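Local coordinates for pesticidal crystal protein CRY4AA (Bacillus thuringiensis, PDB 2C9K) that kills mosquito larvae by binding midgut epithelial cells and causing their colloid-osmotic lysis, as a pore-forming delta-endotoxin, at residues 285-296 / 433-441. Sequence-based numbering, arbitrary orientation.
Sequences SLTRRPHLFTWL and ILSFIKSLS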
ATOM      1  N   SER A 285      -4.565  -4.031  20.011  1.00 25.69           N
ATOM      2  CA  SER A 285      -5.391  -2.879  20.324  1.00 26.59           C
ATOM      3  C   SER A 285      -5.110  -1.574  19.608  1.00 25.71           C
ATOM      4  O   SER A 285      -5.871  -0.629  19.767  1.00 27.70           O
ATOM      5  CB  SER A 285      -5.397  -2.634  21.838  1.00 27.36           C
ATOM      6  OG  SER A 285      -4.101  -2.351  22.316  1.00 30.41           O
ATOM      7  N   LEU A 286      -4.042  -1.493  18.826  1.00 24.68           N
ATOM      8  CA  LEU A 286      -3.762  -0.241  18.123  1.00 23.25           C
ATOM      9  C   LEU A 286      -3.932  -0.312  16.606  1.00 22.10           C
ATOM     10  O   LEU A 286      -3.905   0.712  15.930  1.00 22.53           O
ATOM     11  CB  LEU A 286      -2.354   0.261  18.472  1.00 22.94           C
ATOM     12  CG  LEU A 286      -2.207   0.905  19.861  1.00 24.65           C
ATOM     13  CD1 LEU A 286      -0.741   0.985  20.276  1.00 23.68           C
ATOM     14  CD2 LEU A 286      -2.836   2.289  19.833  1.00 23.78           C
ATOM     15  N   THR A 287      -4.112  -1.514  16.068  1.00 20.27           N
ATOM     16  CA  THR A 287      -4.282  -1.674  14.628  1.00 18.88           C
ATOM     17  C   THR A 287      -5.585  -2.411  14.338  1.00 19.13           C
ATOM     18  O   THR A 287      -6.263  -2.837  15.263  1.00 19.98           O
ATOM     19  CB  THR A 287      -3.084  -2.428  14.008  1.00 17.43           C
ATOM     20  OG1 THR A 287      -2.913  -3.695  14.657  1.00 14.81           O
ATOM     21  CG2 THR A 287      -1.811  -1.605  14.168  1.00 13.76           C
ATOM     22  N   ARG A 288      -5.949  -2.564  13.070  1.00 17.88           N
ATOM     23  CA  ARG A 288      -7.201  -3.238  12.752  1.00 18.82           C
ATOM     24  C   ARG A 288      -6.990  -4.614  12.154  1.00 20.05           C
ATOM     25  O   ARG A 288      -6.116  -4.800  11.313  1.00 22.75           O
ATOM     26  CB  ARG A 288      -8.036  -2.381  11.788  1.00 19.57           C
ATOM     27  CG  ARG A 288      -8.424  -1.024  12.361  1.00 21.58           C
ATOM     28  CD  ARG A 288      -9.026  -0.103  11.318  1.00 22.19           C
ATOM     29  NE  ARG A 288     -10.314  -0.573  10.821  1.00 22.89           N
ATOM     30  CZ  ARG A 288     -10.882  -0.131   9.703  1.00 22.98           C
ATOM     31  NH1 ARG A 288     -10.282   0.789   8.967  1.00 21.62           N
ATOM     32  NH2 ARG A 288     -12.042  -0.628   9.307  1.00 26.40           N
ATOM     33  N   ARG A 289      -7.792  -5.581  12.590  1.00 21.09           N
ATOM     34  CA  ARG A 289      -7.691  -6.939  12.068  1.00 21.72           C
ATOM     35  C   ARG A 289      -8.056  -6.953  10.588  1.00 22.19           C
ATOM     36  O   ARG A 289      -8.835  -6.113  10.116  1.00 23.08           O
ATOM     37  CB  ARG A 289      -8.616  -7.874  12.842  1.00 22.29           C
ATOM     38  CG  ARG A 289      -7.908  -8.653  13.928  1.00 26.54           C
ATOM     39  CD  ARG A 289      -8.658  -8.581  15.243  1.00 31.05           C
ATOM     40  NE  ARG A 289      -9.878  -9.387  15.272  1.00 35.08           N
ATOM     41  CZ  ARG A 289     -10.801  -9.292  16.228  1.00 38.35           C
ATOM     42  NH1 ARG A 289     -10.642  -8.425  17.224  1.00 38.14           N
ATOM     43  NH2 ARG A 289     -11.884 -10.058  16.191  1.00 39.13           N
ATOM     44  N   PRO A 290      -7.494  -7.900   9.826  1.00 21.43           N
ATOM     45  CA  PRO A 290      -7.825  -7.942   8.397  1.00 21.51           C
ATOM     46  C   PRO A 290      -9.322  -7.742   8.198  1.00 20.94           C
ATOM     47  O   PRO A 290     -10.131  -8.380   8.857  1.00 21.46           O
ATOM     48  CB  PRO A 290      -7.368  -9.332   7.982  1.00 21.00           C
ATOM     49  CG  PRO A 290      -6.202  -9.576   8.881  1.00 20.86           C
ATOM     50  CD  PRO A 290      -6.678  -9.060  10.219  1.00 19.39           C
ATOM     51  N   HIS A 291      -9.685  -6.844   7.296  1.00 21.82           N
ATOM     52  CA  HIS A 291     -11.089  -6.562   7.030  1.00 21.21           C
ATOM     53  C   HIS A 291     -11.292  -6.162   5.576  1.00 21.78           C
ATOM     54  O   HIS A 291     -10.328  -6.046   4.814  1.00 20.54           O
ATOM     55  CB  HIS A 291     -11.565  -5.414   7.925  1.00 18.64           C
ATOM     56  CG  HIS A 291     -10.833  -4.125   7.698  1.00 17.67           C
ATOM     57  ND1 HIS A 291      -9.921  -3.615   8.598  1.00 19.01           N
ATOM     58  CD2 HIS A 291     -10.883  -3.237   6.677  1.00 17.39           C
ATOM     59  CE1 HIS A 291      -9.446  -2.468   8.146  1.00 14.54           C
ATOM     60  NE2 HIS A 291     -10.014  -2.216   6.983  1.00 16.43           N
ATOM     61  N   LEU A 292     -12.557  -5.960   5.203  1.00 22.89           N
ATOM     62  CA  LEU A 292     -12.916  -5.509   3.855  1.00 22.59           C
ATOM     63  C   LEU A 292     -12.667  -4.007   3.884  1.00 22.33           C
ATOM     64  O   LEU A 292     -12.969  -3.346   4.876  1.00 21.17           O
ATOM     65  CB  LEU A 292     -14.396  -5.764   3.562  1.00 21.82           C
ATOM     66  CG  LEU A 292     -14.902  -7.206   3.519  1.00 22.17           C
ATOM     67  CD1 LEU A 292     -16.420  -7.206   3.282  1.00 18.74           C
ATOM     68  CD2 LEU A 292     -14.163  -7.978   2.418  1.00 21.18           C
ATOM     69  N   PHE A 293     -12.117  -3.464   2.808  1.00 22.20           N
ATOM     70  CA  PHE A 293     -11.823  -2.036   2.767  1.00 21.84           C
ATOM     71  C   PHE A 293     -12.985  -1.183   3.302  1.00 22.46           C
ATOM     72  O   PHE A 293     -14.143  -1.415   2.953  1.00 23.05           O
ATOM     73  CB  PHE A 293     -11.490  -1.616   1.335  1.00 18.04           C
ATOM     74  CG  PHE A 293     -10.856  -0.270   1.243  1.00 15.50           C
ATOM     75  CD1 PHE A 293      -9.491  -0.126   1.395  1.00 13.87           C
ATOM     76  CD2 PHE A 293     -11.631   0.866   1.041  1.00 14.53           C
ATOM     77  CE1 PHE A 293      -8.906   1.135   1.346  1.00 15.50           C
ATOM     78  CE2 PHE A 293     -11.053   2.126   0.991  1.00 13.66           C
ATOM     79  CZ  PHE A 293      -9.695   2.263   1.144  1.00 13.74           C
ATOM     80  N   THR A 294     -12.684  -0.209   4.159  1.00 22.45           N
ATOM     81  CA  THR A 294     -13.738   0.661   4.696  1.00 22.88           C
ATOM     82  C   THR A 294     -13.468   2.144   4.436  1.00 22.67           C
ATOM     83  O   THR A 294     -12.318   2.579   4.344  1.00 21.42           O
ATOM     84  CB  THR A 294     -13.942   0.493   6.242  1.00 22.37           C
ATOM     85  OG1 THR A 294     -12.772   0.932   6.942  1.00 21.35           O
ATOM     86  CG2 THR A 294     -14.234  -0.946   6.596  1.00 21.51           C
ATOM     87  N   TRP A 295     -14.544   2.915   4.318  1.00 22.60           N
ATOM     88  CA  TRP A 295     -14.440   4.352   4.111  1.00 22.91           C
ATOM     89  C   TRP A 295     -14.943   5.064   5.371  1.00 23.59           C
ATOM     90  O   TRP A 295     -15.967   4.696   5.940  1.00 24.52           O
ATOM     91  CB  TRP A 295     -15.255   4.769   2.895  1.00 20.75           C
ATOM     92  CG  TRP A 295     -14.859   4.050   1.666  1.00 20.21           C
ATOM     93  CD1 TRP A 295     -15.379   2.878   1.188  1.00 21.42           C
ATOM     94  CD2 TRP A 295     -13.854   4.448   0.740  1.00 20.02           C
ATOM     95  NE1 TRP A 295     -14.760   2.528   0.010  1.00 19.54           N
ATOM     96  CE2 TRP A 295     -13.819   3.478  -0.287  1.00 19.66           C
ATOM     97  CE3 TRP A 295     -12.976   5.532   0.676  1.00 19.29           C
ATOM     98  CZ2 TRP A 295     -12.942   3.564  -1.365  1.00 19.49           C
ATOM     99  CZ3 TRP A 295     -12.106   5.614  -0.396  1.00 22.74           C
ATOM    100  CH2 TRP A 295     -12.096   4.635  -1.404  1.00 20.14           C
ATOM    101  N   LEU A 296     -14.215   6.081   5.803  1.00 24.37           N
ATOM    102  CA  LEU A 296     -14.562   6.811   7.011  1.00 26.57           C
ATOM    103  C   LEU A 296     -15.718   7.779   6.838  1.00 28.15           C
ATOM    104  O   LEU A 296     -15.550   8.824   6.218  1.00 29.59           O
ATOM    105  CB  LEU A 296     -13.336   7.582   7.500  1.00 27.46           C
ATOM    106  CG  LEU A 296     -13.449   8.275   8.855  1.00 28.88           C
ATOM    107  CD1 LEU A 296     -13.746   7.223   9.939  1.00 28.44           C
ATOM    108  CD2 LEU A 296     -12.151   9.021   9.153  1.00 27.41           C
ATOM    109  N   ILE A 433      -5.367   8.933   2.704  1.00 18.14           N
ATOM    110  CA  ILE A 433      -6.535   9.554   3.326  1.00 17.44           C
ATOM    111  C   ILE A 433      -6.795   8.869   4.670  1.00 17.04           C
ATOM    112  O   ILE A 433      -6.527   7.671   4.825  1.00 18.08           O
ATOM    113  CB  ILE A 433      -7.810   9.388   2.460  1.00 17.37           C
ATOM    114  CG1 ILE A 433      -8.232   7.912   2.435  1.00 15.24           C
ATOM    115  CG2 ILE A 433      -7.570   9.945   1.051  1.00 11.74           C
ATOM    116  CD1 ILE A 433      -9.572   7.675   1.778  1.00 17.44           C
ATOM    117  N   LEU A 434      -7.324   9.611   5.635  1.00 15.89           N
ATOM    118  CA  LEU A 434      -7.601   9.034   6.949  1.00 16.36           C
ATOM    119  C   LEU A 434      -8.640   7.930   6.808  1.00 15.00           C
ATOM    120  O   LEU A 434      -9.594   8.072   6.051  1.00 18.55           O
ATOM    121  CB  LEU A 434      -8.114  10.102   7.923  1.00 17.24           C
ATOM    122  CG  LEU A 434      -8.211   9.543   9.345  1.00 18.65           C
ATOM    123  CD1 LEU A 434      -6.808   9.287   9.869  1.00 20.34           C
ATOM    124  CD2 LEU A 434      -8.954  10.501  10.253  1.00 20.79           C
ATOM    125  N   SER A 435      -8.484   6.836   7.536  0.50 12.72           N
ATOM    126  CA  SER A 435      -9.456   5.765   7.405  0.50 11.52           C
ATOM    127  C   SER A 435     -10.028   5.279   8.723  0.50 12.59           C
ATOM    128  O   SER A 435     -11.070   4.636   8.743  0.50 11.43           O
ATOM    129  CB  SER A 435      -8.833   4.584   6.660  0.50  9.46           C
ATOM    130  OG  SER A 435      -7.798   3.993   7.417  0.50  5.90           O
ATOM    131  N   PHE A 436      -9.359   5.609   9.822  1.00 16.45           N
ATOM    132  CA  PHE A 436      -9.789   5.147  11.142  1.00 19.75           C
ATOM    133  C   PHE A 436      -8.896   5.718  12.253  1.00 20.52           C
ATOM    134  O   PHE A 436      -7.747   6.095  12.008  1.00 19.27           O
ATOM    135  CB  PHE A 436      -9.674   3.621  11.175  1.00 21.63           C
ATOM    136  CG  PHE A 436     -10.641   2.945  12.096  1.00 23.68           C
ATOM    137  CD1 PHE A 436     -11.976   2.785  11.725  1.00 23.00           C
ATOM    138  CD2 PHE A 436     -10.206   2.404  13.303  1.00 23.41           C
ATOM    139  CE1 PHE A 436     -12.862   2.091  12.538  1.00 25.29           C
ATOM    140  CE2 PHE A 436     -11.089   1.706  14.127  1.00 24.64           C
ATOM    141  CZ  PHE A 436     -12.420   1.547  13.741  1.00 23.62           C
ATOM    142  N   ILE A 437      -9.429   5.775  13.473  1.00 21.72           N
ATOM    143  CA  ILE A 437      -8.662   6.243  14.629  1.00 22.30           C
ATOM    144  C   ILE A 437      -8.936   5.335  15.826  1.00 22.57           C
ATOM    145  O   ILE A 437     -10.016   5.398  16.398  1.00 24.12           O
ATOM    146  CB  ILE A 437      -9.025   7.675  15.037  1.00 20.33           C
ATOM    147  CG1 ILE A 437      -8.589   8.663  13.955  1.00 20.93           C
ATOM    148  CG2 ILE A 437      -8.334   8.020  16.339  1.00 18.92           C
ATOM    149  CD1 ILE A 437      -8.866  10.119  14.311  1.00 18.53           C
ATOM    150  N   LYS A 438      -7.972   4.487  16.188  1.00 21.83           N
ATOM    151  CA  LYS A 438      -8.123   3.583  17.328  1.00 22.56           C
ATOM    152  C   LYS A 438      -7.441   4.194  18.532  1.00 25.02           C
ATOM    153  O   LYS A 438      -6.697   5.162  18.404  1.00 25.96           O
ATOM    154  CB  LYS A 438      -7.498   2.208  17.042  1.00 21.30           C
ATOM    155  CG  LYS A 438      -8.451   1.216  16.409  1.00 23.45           C
ATOM    156  CD  LYS A 438      -7.759  -0.060  15.985  1.00 23.92           C
ATOM    157  CE  LYS A 438      -7.320  -0.902  17.174  1.00 26.68           C
ATOM    158  NZ  LYS A 438      -8.429  -1.618  17.854  1.00 24.55           N
ATOM    159  N   SER A 439      -7.674   3.616  19.703  1.00 27.51           N
ATOM    160  CA  SER A 439      -7.073   4.141  20.915  1.00 28.26           C
ATOM    161  C   SER A 439      -6.882   3.050  21.967  1.00 29.56           C
ATOM    162  O   SER A 439      -7.740   2.179  22.127  1.00 30.01           O
ATOM    163  CB  SER A 439      -7.973   5.243  21.468  1.00 28.61           C
ATOM    164  OG  SER A 439      -7.236   6.188  22.215  1.00 32.28           O
ATOM    165  N   LEU A 440      -5.743   3.086  22.660  1.00 29.92           N
ATOM    166  CA  LEU A 440      -5.449   2.135  23.729  1.00 29.74           C
ATOM    167  C   LEU A 440      -5.472   2.919  25.034  1.00 31.68           C
ATOM    168  O   LEU A 440      -4.738   3.891  25.196  1.00 33.00           O
ATOM    169  CB  LEU A 440      -4.072   1.486  23.538  1.00 28.31           C
ATOM    170  CG  LEU A 440      -3.406   0.757  24.725  1.00 25.55           C
ATOM    171  CD1 LEU A 440      -4.372  -0.210  25.383  1.00 26.06           C
ATOM    172  CD2 LEU A 440      -2.173   0.002  24.234  1.00 22.82           C
ATOM    173  N   SER A 441      -6.339   2.511  25.951  1.00 33.83           N
ATOM    174  CA  SER A 441      -6.461   3.177  27.241  1.00 34.79           C
ATOM    175  C   SER A 441      -7.191   2.273  28.208  1.00 35.63           C
ATOM    176  O   SER A 441      -8.206   1.660  27.871  1.00 37.60           O
ATOM    177  CB  SER A 441      -7.248   4.474  27.109  1.00 34.83           C
ATOM    178  OG  SER A 441      -8.616   4.188  26.903  1.00 35.13           O
TER
HETATM  179  O   HOH W   1      -8.199  -0.884  21.466  1.00 29.69           O
HETATM  180  O   HOH W   2     -11.653   6.608   4.933  1.00 52.70           O
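The first part of strand 294-303 (residues 294-296) crosses strand 433-440 almost at a right angle (89°), with the axes 6.1 Å apart at closest, and no direct hydrogen bond joins the two segments. Both belong to the middle domain of the three-domain delta-endotoxin fold, a beta-prism built of three antiparallel sheets. Strand 432-440 is an edge strand of one sheet, and strand 294-303 lies in another. Segment 285-296 links the end of helix 279-286 to that second sheet.

R288 and F436 form the centre of the contact. The guanidinium lies flat over one face of the F436 ring, with the planes 16° apart. This is a stacked cation-pi pair: R288 CZ is 4.0 Å from the ring centroid of F436. CD of R288 also sits over this face in a CH-pi contact, and the bend at chi3 (66°) swings NE and the guanidinium over the ring. H291 covers the opposite face of the guanidinium. NH1 and NH2 of R288 both donate to T294 OG1, which lies in the guanidinium plane. NH1 also forms a salt bridge with E262. These partners fix the rotation of the group. E262 also accepts a bond from S435 OG, so one carboxylate serves both segments.

Bends at chi3 and chi4 carry K438 CE to the carbonyl oxygens of S285 and T287; NZ lies near S285 O, but the angle is poor for a hydrogen bond. Beyond it, L440 packs on S285 and L286, with L286 CD2 4.0 Å from L440 CB. At the strand crossing, L296 CD2 meets L434 CD2 at 3.7 Å. W295 CZ3 touches I433 CD1 nearby.

Two waters bridge the backbones. One donates to S285 O and S439 O. The other accepts from L296 N at 2.8 Å and donates to L434 O.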